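Local coordinates for protein beta-d-glucoside glucohydrolase (Hypocrea jecorina, PDB 3ZZ1) that acts as a beta-glucosidase in cellulose breakdown, probably releasing beta-D-glucose from the terminal non-reducing ends of beta-D-glucosides, at residues L89-G94 against M141-N146; D397-R402 against V517-V522; T580-S585 against V619-S624. All blocks are in the same frame, centred on the assembly; numbering follows the deposited sequence.

How the contacts relate
The three contacts follow one another along the chain, and none touches another. Contact 1 packs two helices of the N-terminal TIM-barrel-type domain, contact 2 holds a helix against a helix end in the alpha/beta C-terminal domain, and contact 3 pairs two strands of the fibronectin type III-like sandwich. Their centres form a nearly equilateral triangle, 28 Å from contact 1 to contact 2 and 27 Å along each other side; contacts 2 and 3 come closest, about 9 Å between nearest atoms. In family 3 enzymes the active site generally lies where the first two domains meet. A glycerol, probably from the crystallisation liquor, lies about 6 Å from the side chain of Gln143 in contact 1.

Contact 1 of 3, residues L89-G94 against M141-N146; sequences LIRERG and MGQTIN
Arg91 lies across Gln143 and reaches on to Asn146, bridging two consecutive helices, 87-103 and 134-150, of the TIM-barrel-type domain. The axes of the short segments approach to 7.0 Å and cross at -38°. Such closeness suits Gly94, which has no side chain: its CA sits 3.6 Å from Thr144 O. Arg91 and Gln143 run at about a right angle to each other. The Gln143 chain is bent at chi2 (-75°), which turns CD aside; its NE2 lies 3.5 Å from Arg91 CB, while Arg91 CG lies against the backbone oxygen of Gln143. A long, extended arginine fits here because its aliphatic part spans the neighbouring side chain before the charged end begins. That end meets Asn146 edge-on: Arg91 NE donates to OD1 in the carbonyl plane, the amide and guanidinium being turned 63° apart. The modelled 2.5 Å between Arg91 NE and Asn146 OD1 is very short and its exact value doubtful; NH2 adds a weak second bond. Beyond Gln143 the interface is more enclosed. Ile90 CG2 packs against Gln143 CB at 3.9 Å, crossing it at about a right angle. Thr144 OG1, also bonded to Ala140 O, and Arg93, whose NH2 binds Thr76 O, share a water with the backbone: it donates to Ile90 O at 2.8 Å and to Thr144 OG1 at 2.9 Å, and accepts from Arg93 NH1.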
ATOM      1  N   LEU A  89      -8.461  -6.719   9.213  1.00 11.48           N
ATOM      2  CA  LEU A  89      -8.622  -5.269   9.097  1.00 11.29           C
ATOM      3  C   LEU A  89      -8.391  -4.798   7.666  1.00 11.20           C
ATOM      4  O   LEU A  89      -9.075  -3.896   7.183  1.00 11.42           O
ATOM      5  CB  LEU A  89      -7.689  -4.523  10.061  1.00 11.16           C
ATOM      6  CG  LEU A  89      -8.017  -4.576  11.558  1.00 10.95           C
ATOM      7  CD1 LEU A  89      -7.014  -3.760  12.355  1.00 10.53           C
ATOM      8  CD2 LEU A  89      -9.441  -4.106  11.851  1.00 10.25           C
ATOM      9  N   ILE A  90      -7.430  -5.424   6.993  1.00 11.34           N
ATOM     10  CA  ILE A  90      -7.102  -5.092   5.611  1.00 11.36           C
ATOM     11  C   ILE A  90      -8.257  -5.414   4.663  1.00 11.51           C
ATOM     12  O   ILE A  90      -8.610  -4.584   3.825  1.00 11.43           O
ATOM     13  CB  ILE A  90      -5.780  -5.762   5.159  1.00 11.40           C
ATOM     14  CG1 ILE A  90      -4.605  -5.166   5.940  1.00 10.96           C
ATOM     15  CG2 ILE A  90      -5.559  -5.585   3.644  1.00 11.33           C
ATOM     16  CD1 ILE A  90      -3.364  -6.047   5.999  1.00 11.22           C
ATOM     17  N   ARG A  91      -8.860  -6.596   4.812  1.00 11.91           N
ATOM     18  CA  ARG A  91     -10.026  -6.962   3.994  1.00 12.15           C
ATOM     19  C   ARG A  91     -11.212  -6.033   4.270  1.00 12.06           C
ATOM     20  O   ARG A  91     -11.885  -5.577   3.336  1.00 11.82           O
ATOM     21  CB  ARG A  91     -10.445  -8.419   4.207  1.00 12.49           C
ATOM     22  CG  ARG A  91     -11.372  -8.930   3.103  1.00 13.80           C
ATOM     23  CD  ARG A  91     -12.274 -10.075   3.537  1.00 16.54           C
ATOM     24  NE  ARG A  91     -13.219 -10.404   2.463  1.00 18.90           N
ATOM     25  CZ  ARG A  91     -14.459  -9.920   2.354  1.00 19.66           C
ATOM     26  NH1 ARG A  91     -14.950  -9.085   3.268  1.00 20.24           N
ATOM     27  NH2 ARG A  91     -15.216 -10.280   1.328  1.00 19.74           N
ATOM     28  N   GLU A  92     -11.457  -5.757   5.551  1.00 11.90           N
ATOM     29  CA  GLU A  92     -12.557  -4.883   5.960  1.00 12.12           C
ATOM     30  C   GLU A  92     -12.430  -3.485   5.355  1.00 11.89           C
ATOM     31  O   GLU A  92     -13.420  -2.918   4.875  1.00 11.87           O
ATOM     32  CB  GLU A  92     -12.656  -4.805   7.493  1.00 12.05           C
ATOM     33  CG  GLU A  92     -13.672  -3.795   7.992  1.00 12.61           C
ATOM     34  CD  GLU A  92     -13.761  -3.764   9.503  1.00 13.77           C
ATOM     35  OE1 GLU A  92     -14.473  -4.615  10.068  1.00 14.11           O
ATOM     36  OE2 GLU A  92     -13.099  -2.906  10.123  1.00 13.83           O
ATOM     37  N   ARG A  93     -11.213  -2.942   5.384  1.00 11.88           N
ATOM     38  CA  ARG A  93     -10.907  -1.660   4.750  1.00 11.96           C
ATOM     39  C   ARG A  93     -11.351  -1.667   3.283  1.00 12.11           C
ATOM     40  O   ARG A  93     -11.991  -0.724   2.815  1.00 11.90           O
ATOM     41  CB  ARG A  93      -9.411  -1.349   4.872  1.00 11.96           C
ATOM     42  CG  ARG A  93      -8.980   0.026   4.356  1.00 11.36           C
ATOM     43  CD  ARG A  93      -7.490   0.269   4.638  1.00 11.12           C
ATOM     44  NE  ARG A  93      -6.917   1.401   3.894  1.00 10.39           N
ATOM     45  CZ  ARG A  93      -6.531   1.356   2.618  1.00 10.30           C
ATOM     46  NH1 ARG A  93      -6.675   0.242   1.908  1.00 10.34           N
ATOM     47  NH2 ARG A  93      -6.019   2.433   2.038  1.00  8.65           N
ATOM     48  N   GLY A  94     -11.023  -2.742   2.574  1.00 12.44           N
ATOM     49  CA  GLY A  94     -11.451  -2.920   1.184  1.00 12.93           C
ATOM     50  C   GLY A  94     -12.963  -2.963   1.033  1.00 13.17           C
ATOM     51  O   GLY A  94     -13.521  -2.290   0.164  1.00 13.40           O
ATOM     52  N   MET A 141      -2.689  -6.792  -1.051  1.00  9.88           N
ATOM     53  CA  MET A 141      -3.375  -6.566  -2.331  1.00 10.19           C
ATOM     54  C   MET A 141      -4.585  -7.482  -2.495  1.00 10.48           C
ATOM     55  O   MET A 141      -5.701  -7.008  -2.725  1.00 11.11           O
ATOM     56  CB  MET A 141      -2.424  -6.745  -3.520  1.00 10.03           C
ATOM     57  CG  MET A 141      -1.432  -5.597  -3.735  1.00  9.29           C
ATOM     58  SD  MET A 141      -2.158  -3.993  -4.112  1.00  8.91           S
ATOM     59  CE  MET A 141      -2.642  -4.182  -5.831  1.00  9.82           C
ATOM     60  N   GLY A 142      -4.353  -8.787  -2.360  1.00 10.57           N
ATOM     61  CA  GLY A 142      -5.398  -9.799  -2.483  1.00 10.53           C
ATOM     62  C   GLY A 142      -6.550  -9.629  -1.510  1.00 10.60           C
ATOM     63  O   GLY A 142      -7.714  -9.769  -1.895  1.00 10.35           O
ATOM     64  N   GLN A 143      -6.228  -9.325  -0.250  1.00 10.67           N
ATOM     65  CA  GLN A 143      -7.253  -9.122   0.776  1.00 10.72           C
ATOM     66  C   GLN A 143      -8.094  -7.877   0.492  1.00 10.76           C
ATOM     67  O   GLN A 143      -9.309  -7.890   0.689  1.00 11.04           O
ATOM     68  CB  GLN A 143      -6.641  -9.052   2.184  1.00 10.65           C
ATOM     69  CG  GLN A 143      -6.016 -10.364   2.697  1.00 11.02           C
ATOM     70  CD  GLN A 143      -7.035 -11.427   3.132  1.00 12.86           C
ATOM     71  OE1 GLN A 143      -6.691 -12.606   3.235  1.00 13.23           O
ATOM     72  NE2 GLN A 143      -8.280 -11.016   3.391  1.00 11.74           N
ATOM     73  N   THR A 144      -7.446  -6.814   0.018  1.00 10.79           N
ATOM     74  CA  THR A 144      -8.114  -5.531  -0.242  1.00 11.03           C
ATOM     75  C   THR A 144      -9.048  -5.631  -1.445  1.00 11.10           C
ATOM     76  O   THR A 144     -10.149  -5.080  -1.437  1.00 11.39           O
ATOM     77  CB  THR A 144      -7.086  -4.391  -0.467  1.00 10.94           C
ATOM     78  OG1 THR A 144      -6.187  -4.337   0.645  1.00 11.03           O
ATOM     79  CG2 THR A 144      -7.770  -3.035  -0.623  1.00 10.24           C
ATOM     80  N   ILE A 145      -8.595  -6.343  -2.471  1.00 11.29           N
ATOM     81  CA  ILE A 145      -9.356  -6.508  -3.707  1.00 11.28           C
ATOM     82  C   ILE A 145     -10.546  -7.442  -3.497  1.00 11.41           C
ATOM     83  O   ILE A 145     -11.631  -7.172  -3.999  1.00 11.13           O
ATOM     84  CB  ILE A 145      -8.438  -6.962  -4.872  1.00 11.07           C
ATOM     85  CG1 ILE A 145      -7.616  -5.765  -5.360  1.00 10.86           C
ATOM     86  CG2 ILE A 145      -9.234  -7.564  -6.024  1.00 10.78           C
ATOM     87  CD1 ILE A 145      -6.322  -6.134  -6.034  1.00  9.89           C
ATOM     88  N   ASN A 146     -10.345  -8.521  -2.739  1.00 12.00           N
ATOM     89  CA  ASN A 146     -11.461  -9.363  -2.300  1.00 12.54           C
ATOM     90  C   ASN A 146     -12.524  -8.501  -1.610  1.00 12.30           C
ATOM     91  O   ASN A 146     -13.708  -8.583  -1.936  1.00 12.39           O
ATOM     92  CB  ASN A 146     -10.978 -10.478  -1.363  1.00 12.75           C
ATOM     93  CG  ASN A 146     -12.104 -11.417  -0.929  1.00 14.56           C
ATOM     94  OD1 ASN A 146     -12.588 -11.350   0.207  1.00 15.08           O
ATOM     95  ND2 ASN A 146     -12.527 -12.300  -1.837  1.00 15.86           N
TER
HETATM   96  O   HOH W   1      -7.081  -2.504   2.707  1.00  7.31           O

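Contact 2 of 3, residues D397-R402 against V517-V522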
ATOM      1  N   ASP A 397      -6.588  17.555  21.038  1.00 15.79           N
ATOM      2  CA  ASP A 397      -7.973  17.588  21.500  1.00 16.03           C
ATOM      3  C   ASP A 397      -8.334  16.278  22.201  1.00 16.14           C
ATOM      4  O   ASP A 397      -8.984  16.286  23.250  1.00 16.27           O
ATOM      5  CB  ASP A 397      -8.922  17.891  20.332  1.00 15.96           C
ATOM      6  CG  ASP A 397      -8.740  19.310  19.773  1.00 16.68           C
ATOM      7  OD1 ASP A 397      -8.634  20.261  20.573  1.00 15.85           O
ATOM      8  OD2 ASP A 397      -8.714  19.478  18.530  1.00 16.84           O
ATOM      9  N   ALA A 398      -7.881  15.161  21.632  1.00 15.97           N
ATOM     10  CA  ALA A 398      -8.101  13.845  22.224  1.00 15.99           C
ATOM     11  C   ALA A 398      -7.308  13.653  23.518  1.00 16.08           C
ATOM     12  O   ALA A 398      -7.832  13.103  24.496  1.00 15.99           O
ATOM     13  CB  ALA A 398      -7.774  12.748  21.227  1.00 15.75           C
ATOM     14  N   ILE A 399      -6.053  14.099  23.524  1.00 16.29           N
ATOM     15  CA  ILE A 399      -5.208  13.992  24.719  1.00 16.67           C
ATOM     16  C   ILE A 399      -5.755  14.859  25.859  1.00 16.98           C
ATOM     17  O   ILE A 399      -5.801  14.416  27.013  1.00 17.13           O
ATOM     18  CB  ILE A 399      -3.716  14.299  24.413  1.00 16.68           C
ATOM     19  CG1 ILE A 399      -3.070  13.091  23.720  1.00 16.61           C
ATOM     20  CG2 ILE A 399      -2.939  14.661  25.694  1.00 16.31           C
ATOM     21  CD1 ILE A 399      -1.744  13.384  23.032  1.00 15.83           C
ATOM     22  N   ASN A 400      -6.187  16.072  25.518  1.00 17.27           N
ATOM     23  CA  ASN A 400      -6.760  17.011  26.481  1.00 17.73           C
ATOM     24  C   ASN A 400      -8.023  16.466  27.162  1.00 18.01           C
ATOM     25  O   ASN A 400      -8.156  16.560  28.379  1.00 17.79           O
ATOM     26  CB  ASN A 400      -7.041  18.363  25.811  1.00 17.59           C
ATOM     27  CG  ASN A 400      -7.426  19.454  26.806  1.00 18.32           C
ATOM     28  OD1 ASN A 400      -6.961  19.472  27.946  1.00 17.74           O
ATOM     29  ND2 ASN A 400      -8.274  20.381  26.364  1.00 19.60           N
ATOM     30  N   THR A 401      -8.930  15.886  26.375  1.00 18.36           N
ATOM     31  CA  THR A 401     -10.154  15.271  26.910  1.00 18.73           C
ATOM     32  C   THR A 401      -9.855  14.115  27.873  1.00 19.16           C
ATOM     33  O   THR A 401     -10.451  14.039  28.952  1.00 19.47           O
ATOM     34  CB  THR A 401     -11.089  14.788  25.782  1.00 18.58           C
ATOM     35  OG1 THR A 401     -11.534  15.917  25.025  1.00 18.99           O
ATOM     36  CG2 THR A 401     -12.313  14.052  26.341  1.00 18.32           C
ATOM     37  N   ARG A 402      -8.939  13.228  27.489  1.00 19.36           N
ATOM     38  CA  ARG A 402      -8.630  12.052  28.308  1.00 19.68           C
ATOM     39  C   ARG A 402      -7.910  12.434  29.597  1.00 19.80           C
ATOM     40  O   ARG A 402      -8.200  11.890  30.661  1.00 19.87           O
ATOM     41  CB  ARG A 402      -7.822  11.014  27.514  1.00 19.60           C
ATOM     42  CG  ARG A 402      -7.458   9.736  28.290  1.00 19.99           C
ATOM     43  CD  ARG A 402      -8.693   8.948  28.743  1.00 21.28           C
ATOM     44  NE  ARG A 402      -8.351   7.726  29.477  1.00 22.02           N
ATOM     45  CZ  ARG A 402      -8.317   6.507  28.939  1.00 22.38           C
ATOM     46  NH1 ARG A 402      -8.597   6.328  27.653  1.00 22.27           N
ATOM     47  NH2 ARG A 402      -8.003   5.460  29.689  1.00 22.70           N
ATOM     48  N   VAL A 517      -3.679   3.942  22.610  1.00 12.15           N
ATOM     49  CA  VAL A 517      -2.353   3.381  22.845  1.00 12.09           C
ATOM     50  C   VAL A 517      -1.632   4.065  24.012  1.00 12.24           C
ATOM     51  O   VAL A 517      -1.128   3.384  24.905  1.00 11.96           O
ATOM     52  CB  VAL A 517      -1.500   3.387  21.544  1.00 12.02           C
ATOM     53  CG1 VAL A 517      -0.029   3.171  21.842  1.00 12.32           C
ATOM     54  CG2 VAL A 517      -2.006   2.323  20.580  1.00 11.31           C
ATOM     55  N   LEU A 518      -1.600   5.400  24.007  1.00 12.60           N
ATOM     56  CA  LEU A 518      -0.887   6.175  25.033  1.00 12.68           C
ATOM     57  C   LEU A 518      -1.346   5.862  26.457  1.00 12.85           C
ATOM     58  O   LEU A 518      -0.521   5.758  27.359  1.00 12.56           O
ATOM     59  CB  LEU A 518      -0.987   7.686  24.778  1.00 12.61           C
ATOM     60  CG  LEU A 518      -0.188   8.359  23.650  1.00 12.97           C
ATOM     61  CD1 LEU A 518      -0.437   9.860  23.685  1.00 12.46           C
ATOM     62  CD2 LEU A 518       1.310   8.071  23.715  1.00 12.47           C
ATOM     63  N   TRP A 519      -2.657   5.719  26.647  1.00 13.27           N
ATOM     64  CA  TRP A 519      -3.220   5.400  27.961  1.00 14.03           C
ATOM     65  C   TRP A 519      -3.375   3.897  28.211  1.00 14.13           C
ATOM     66  O   TRP A 519      -3.804   3.478  29.287  1.00 14.13           O
ATOM     67  CB  TRP A 519      -4.530   6.160  28.202  1.00 14.18           C
ATOM     68  CG  TRP A 519      -4.313   7.465  28.937  1.00 15.37           C
ATOM     69  CD1 TRP A 519      -4.363   7.665  30.295  1.00 16.77           C
ATOM     70  CD2 TRP A 519      -3.987   8.736  28.360  1.00 15.83           C
ATOM     71  NE1 TRP A 519      -4.097   8.985  30.594  1.00 16.16           N
ATOM     72  CE2 TRP A 519      -3.864   9.664  29.426  1.00 16.54           C
ATOM     73  CE3 TRP A 519      -3.788   9.186  27.048  1.00 16.01           C
ATOM     74  CZ2 TRP A 519      -3.553  11.012  29.216  1.00 15.75           C
ATOM     75  CZ3 TRP A 519      -3.483  10.530  26.841  1.00 16.64           C
ATOM     76  CH2 TRP A 519      -3.367  11.424  27.923  1.00 16.35           C
ATOM     77  N   GLY A 520      -3.016   3.096  27.212  1.00 14.49           N
ATOM     78  CA  GLY A 520      -3.007   1.644  27.344  1.00 14.77           C
ATOM     79  C   GLY A 520      -4.360   0.960  27.387  1.00 14.81           C
ATOM     80  O   GLY A 520      -4.477  -0.130  27.939  1.00 14.91           O
ATOM     81  N   ASP A 521      -5.379   1.595  26.813  1.00 15.06           N
ATOM     82  CA  ASP A 521      -6.673   0.945  26.593  1.00 15.40           C
ATOM     83  C   ASP A 521      -6.460  -0.277  25.698  1.00 15.60           C
ATOM     84  O   ASP A 521      -7.085  -1.315  25.890  1.00 15.74           O
ATOM     85  CB  ASP A 521      -7.669   1.908  25.942  1.00 15.41           C
ATOM     86  CG  ASP A 521      -8.147   3.002  26.890  1.00 15.70           C
ATOM     87  OD1 ASP A 521      -7.699   3.046  28.055  1.00 17.33           O
ATOM     88  OD2 ASP A 521      -8.981   3.824  26.465  1.00 15.07           O
ATOM     89  N   VAL A 522      -5.575  -0.136  24.716  1.00 15.77           N
ATOM     90  CA  VAL A 522      -5.040  -1.279  23.982  1.00 16.12           C
ATOM     91  C   VAL A 522      -3.512  -1.210  24.017  1.00 16.04           C
ATOM     92  O   VAL A 522      -2.932  -0.126  24.145  1.00 16.70           O
ATOM     93  CB  VAL A 522      -5.538  -1.335  22.509  1.00 16.09           C
ATOM     94  CG1 VAL A 522      -7.061  -1.243  22.442  1.00 16.53           C
ATOM     95  CG2 VAL A 522      -4.894  -0.236  21.671  1.00 16.93           C
TER
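Leu518, in the last turn of helix 510-518, meets Ile399 through their delta methyls, CD1 to CD1 at 3.8 Å. Branched aliphatic residues suit this place because the helix 395-404 lies over the sheet of the alpha/beta C-terminal domain, where Ile399 also touches Val351 of strand 348-352. Trp519 comes next. Its indole presents an edge to Ile399, with CH2 4.0 Å from Ile399 CG2, and a face to Arg402. Arg402 CG sits over the five-membered ring, 3.8 Å from its centroid, as a CH-pi contact. There the arginine chain bends at CG (chi2 62°), and the side chains slide past each other in opposite directions. The guanidinium stacks on Trp519 with planes 26° apart and centres separated by 4.7 Å, its centre covered by Trp519 CB. Gly520 then ends the helix in a Schellman motif, a turn whose positive phi glycine tolerates easily, and its N bonds to Val517 O. Past this turn Asp521 meets Arg402 tip to tip. The two form an end-on salt bridge: Arg402 NH1 donates to Asp521 OD2 at 2.8 Å, on the syn side but 30° out of the carboxylate plane, while Arg402 NH2 donates to Asp521 OD1 at 2.9 Å on its syn lone pair. Two near-straight bonds and the indole face together fix the rotation of the guanidinium, and the opposite charges would probably favour the ionised form of both.

Contact 3 of 3, residues T580-S585 against V619-S624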
ATOM      1  N   THR A 580       3.505  -5.829  26.601  1.00 13.46           N
ATOM      2  CA  THR A 580       3.729  -7.142  27.196  1.00 13.71           C
ATOM      3  C   THR A 580       4.793  -7.915  26.404  1.00 13.95           C
ATOM      4  O   THR A 580       5.367  -7.381  25.445  1.00 13.97           O
ATOM      5  CB  THR A 580       2.402  -7.932  27.353  1.00 13.73           C
ATOM      6  OG1 THR A 580       2.622  -9.085  28.173  1.00 14.00           O
ATOM      7  CG2 THR A 580       1.811  -8.351  25.992  1.00 13.30           C
ATOM      8  N   LYS A 581       5.073  -9.150  26.822  1.00 13.91           N
ATOM      9  CA  LYS A 581       6.039 -10.009  26.129  1.00 14.28           C
ATOM     10  C   LYS A 581       5.366 -11.295  25.651  1.00 14.08           C
ATOM     11  O   LYS A 581       4.361 -11.714  26.208  1.00 14.09           O
ATOM     12  CB  LYS A 581       7.227 -10.350  27.038  1.00 14.51           C
ATOM     13  CG  LYS A 581       8.007  -9.151  27.570  1.00 16.19           C
ATOM     14  CD  LYS A 581       8.812  -8.445  26.473  1.00 19.03           C
ATOM     15  CE  LYS A 581       9.702  -7.351  27.059  1.00 20.07           C
ATOM     16  NZ  LYS A 581      10.642  -7.887  28.085  1.00 21.21           N
ATOM     17  N   PHE A 582       5.932 -11.914  24.619  1.00 13.95           N
ATOM     18  CA  PHE A 582       5.385 -13.138  24.051  1.00 14.00           C
ATOM     19  C   PHE A 582       6.506 -14.152  23.866  1.00 14.00           C
ATOM     20  O   PHE A 582       7.614 -13.786  23.465  1.00 13.90           O
ATOM     21  CB  PHE A 582       4.739 -12.857  22.687  1.00 13.82           C
ATOM     22  CG  PHE A 582       3.661 -11.805  22.720  1.00 14.56           C
ATOM     23  CD1 PHE A 582       2.340 -12.147  23.013  1.00 13.69           C
ATOM     24  CD2 PHE A 582       3.962 -10.469  22.447  1.00 14.77           C
ATOM     25  CE1 PHE A 582       1.345 -11.183  23.038  1.00 14.04           C
ATOM     26  CE2 PHE A 582       2.963  -9.495  22.469  1.00 14.67           C
ATOM     27  CZ  PHE A 582       1.652  -9.856  22.766  1.00 14.36           C
ATOM     28  N   ASN A 583       6.246 -15.422  24.165  1.00 14.17           N
ATOM     29  CA  ASN A 583       7.196 -16.440  23.718  1.00 14.52           C
ATOM     30  C   ASN A 583       6.686 -17.521  22.787  1.00 14.19           C
ATOM     31  O   ASN A 583       5.521 -17.935  22.849  1.00 14.09           O
ATOM     32  CB  ASN A 583       8.147 -16.986  24.803  1.00 15.04           C
ATOM     33  CG  ASN A 583       7.616 -16.844  26.194  1.00 16.49           C
ATOM     34  OD1 ASN A 583       6.867 -17.698  26.670  1.00 20.29           O
ATOM     35  ND2 ASN A 583       8.043 -15.790  26.885  1.00 15.76           N
ATOM     36  N   TYR A 584       7.585 -17.933  21.901  1.00 13.67           N
ATOM     37  CA  TYR A 584       7.286 -18.849  20.820  1.00 13.59           C
ATOM     38  C   TYR A 584       7.789 -20.233  21.197  1.00 13.38           C
ATOM     39  O   TYR A 584       8.889 -20.378  21.742  1.00 13.27           O
ATOM     40  CB  TYR A 584       7.992 -18.390  19.537  1.00 13.28           C
ATOM     41  CG  TYR A 584       7.538 -17.053  18.960  1.00 13.38           C
ATOM     42  CD1 TYR A 584       7.407 -15.910  19.764  1.00 12.80           C
ATOM     43  CD2 TYR A 584       7.274 -16.924  17.596  1.00 12.07           C
ATOM     44  CE1 TYR A 584       6.998 -14.688  19.223  1.00 12.20           C
ATOM     45  CE2 TYR A 584       6.872 -15.711  17.050  1.00 12.38           C
ATOM     46  CZ  TYR A 584       6.737 -14.601  17.866  1.00 12.10           C
ATOM     47  OH  TYR A 584       6.340 -13.409  17.312  1.00 12.25           O
ATOM     48  N   SER A 585       6.990 -21.249  20.900  1.00 13.24           N
ATOM     49  CA  SER A 585       7.400 -22.630  21.131  1.00 13.38           C
ATOM     50  C   SER A 585       6.765 -23.559  20.112  1.00 13.53           C
ATOM     51  O   SER A 585       5.837 -23.168  19.393  1.00 13.80           O
ATOM     52  CB  SER A 585       7.020 -23.076  22.546  1.00 13.17           C
ATOM     53  OG  SER A 585       5.622 -22.989  22.737  1.00 13.58           O
ATOM     54  N   VAL A 619       3.464 -22.432  14.901  1.00 16.46           N
ATOM     55  CA  VAL A 619       4.119 -22.125  16.179  1.00 16.49           C
ATOM     56  C   VAL A 619       3.064 -21.767  17.219  1.00 16.08           C
ATOM     57  O   VAL A 619       1.970 -21.322  16.870  1.00 15.98           O
ATOM     58  CB  VAL A 619       5.124 -20.931  16.096  1.00 16.52           C
ATOM     59  CG1 VAL A 619       6.426 -21.351  15.457  1.00 17.28           C
ATOM     60  CG2 VAL A 619       4.509 -19.720  15.378  1.00 16.75           C
ATOM     61  N   ASP A 620       3.404 -21.966  18.490  1.00 15.73           N
ATOM     62  CA  ASP A 620       2.563 -21.525  19.595  1.00 15.50           C
ATOM     63  C   ASP A 620       3.073 -20.192  20.110  1.00 15.15           C
ATOM     64  O   ASP A 620       4.282 -19.966  20.174  1.00 15.22           O
ATOM     65  CB  ASP A 620       2.567 -22.550  20.729  1.00 15.71           C
ATOM     66  CG  ASP A 620       1.845 -23.825  20.364  1.00 16.49           C
ATOM     67  OD1 ASP A 620       1.147 -23.840  19.325  1.00 18.04           O
ATOM     68  OD2 ASP A 620       1.967 -24.812  21.119  1.00 16.88           O
ATOM     69  N   ILE A 621       2.147 -19.305  20.453  1.00 14.40           N
ATOM     70  CA  ILE A 621       2.505 -18.020  21.036  1.00 14.01           C
ATOM     71  C   ILE A 621       1.732 -17.826  22.333  1.00 13.78           C
ATOM     72  O   ILE A 621       0.500 -17.909  22.347  1.00 13.79           O
ATOM     73  CB  ILE A 621       2.228 -16.848  20.071  1.00 13.94           C
ATOM     74  CG1 ILE A 621       2.924 -17.087  18.728  1.00 14.07           C
ATOM     75  CG2 ILE A 621       2.695 -15.528  20.677  1.00 13.52           C
ATOM     76  CD1 ILE A 621       2.254 -16.397  17.584  1.00 15.79           C
ATOM     77  N   ALA A 622       2.468 -17.573  23.413  1.00 13.32           N
ATOM     78  CA  ALA A 622       1.882 -17.297  24.717  1.00 13.14           C
ATOM     79  C   ALA A 622       2.251 -15.899  25.187  1.00 12.99           C
ATOM     80  O   ALA A 622       3.382 -15.445  24.985  1.00 12.73           O
ATOM     81  CB  ALA A 622       2.328 -18.344  25.744  1.00 13.14           C
ATOM     82  N   ASN A 623       1.284 -15.217  25.794  1.00 12.91           N
ATOM     83  CA  ASN A 623       1.528 -13.934  26.443  1.00 13.25           C
ATOM     84  C   ASN A 623       2.093 -14.206  27.833  1.00 13.47           C
ATOM     85  O   ASN A 623       1.365 -14.617  28.740  1.00 13.54           O
ATOM     86  CB  ASN A 623       0.233 -13.110  26.505  1.00 12.83           C
ATOM     87  CG  ASN A 623       0.389 -11.781  27.251  1.00 13.13           C
ATOM     88  OD1 ASN A 623       1.386 -11.531  27.942  1.00 14.07           O
ATOM     89  ND2 ASN A 623      -0.616 -10.921  27.117  1.00 11.83           N
ATOM     90  N   SER A 624       3.398 -13.992  27.980  1.00 13.88           N
ATOM     91  CA  SER A 624       4.100 -14.270  29.236  1.00 14.26           C
ATOM     92  C   SER A 624       4.222 -13.046  30.141  1.00 14.57           C
ATOM     93  O   SER A 624       4.771 -13.137  31.243  1.00 14.76           O
ATOM     94  CB  SER A 624       5.487 -14.843  28.951  1.00 14.37           C
ATOM     95  OG  SER A 624       6.258 -13.939  28.176  1.00 14.58           O
TER
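Asn623 faces Thr580 and Phe582 across the start of the strand pairing, and its side chain can be followed outward atom by atom. Asn623 CB lies 4.1 Å from Phe582 CE1, at an oblique approach to the aromatic ring. Asn623 CG stands anti to the backbone N (chi1 176°), and this places it 3.6 Å from Thr580 OG1. Asn623 OD1 accepts from Thr580 OG1 at 2.8 Å, the donor tilted 29° from the carbonyl plane. The same oxygen takes Gly625 N, closing an Asx turn as the strand ends. At the other branch, Asn623 ND2 packs 3.7 Å from Thr580 CG2 and donates to Val627 O and Leu659 O. A buried amide suits this site because its oxygen and nitrogen serve opposite needs: the oxygen satisfies a hydroxyl and an N-H, the nitrogen two backbone carbonyls. Beyond it runs the antiparallel pairing of strands 582-591 and 613-623, in the three-stranded sheet of the fibronectin type III-like beta sandwich. Asn583 with Ala622, and Ser585 with Asp620, are hydrogen-bonded pairs. Each is joined both ways, Asn583 N to Ala622 O at 3.0 Å and Ser585 O to Asp620 N at 2.9 Å among them. Phe582 with Asn623 and Tyr584 with Ile621 are the non-hydrogen-bonded pairs, and their side chains lie on the face that meets the second sheet. Ile621 CG2 touches Phe582 CB at 3.9 Å, while CG1 lies over one face of the Tyr584 ring, loosely. Aromatic and branched aliphatic residues suit this interface: Ile621 packs on Leu657 and Leu659, Phe582 on Leu659, and Tyr584 on Ala633 and Leu706, while the buried phenol of Tyr584 is satisfied by Glu631. On the reverse face, Ser585 OG lies 3.7 Å from Asp620 CB, small and polar groups suiting a side that is less enclosed.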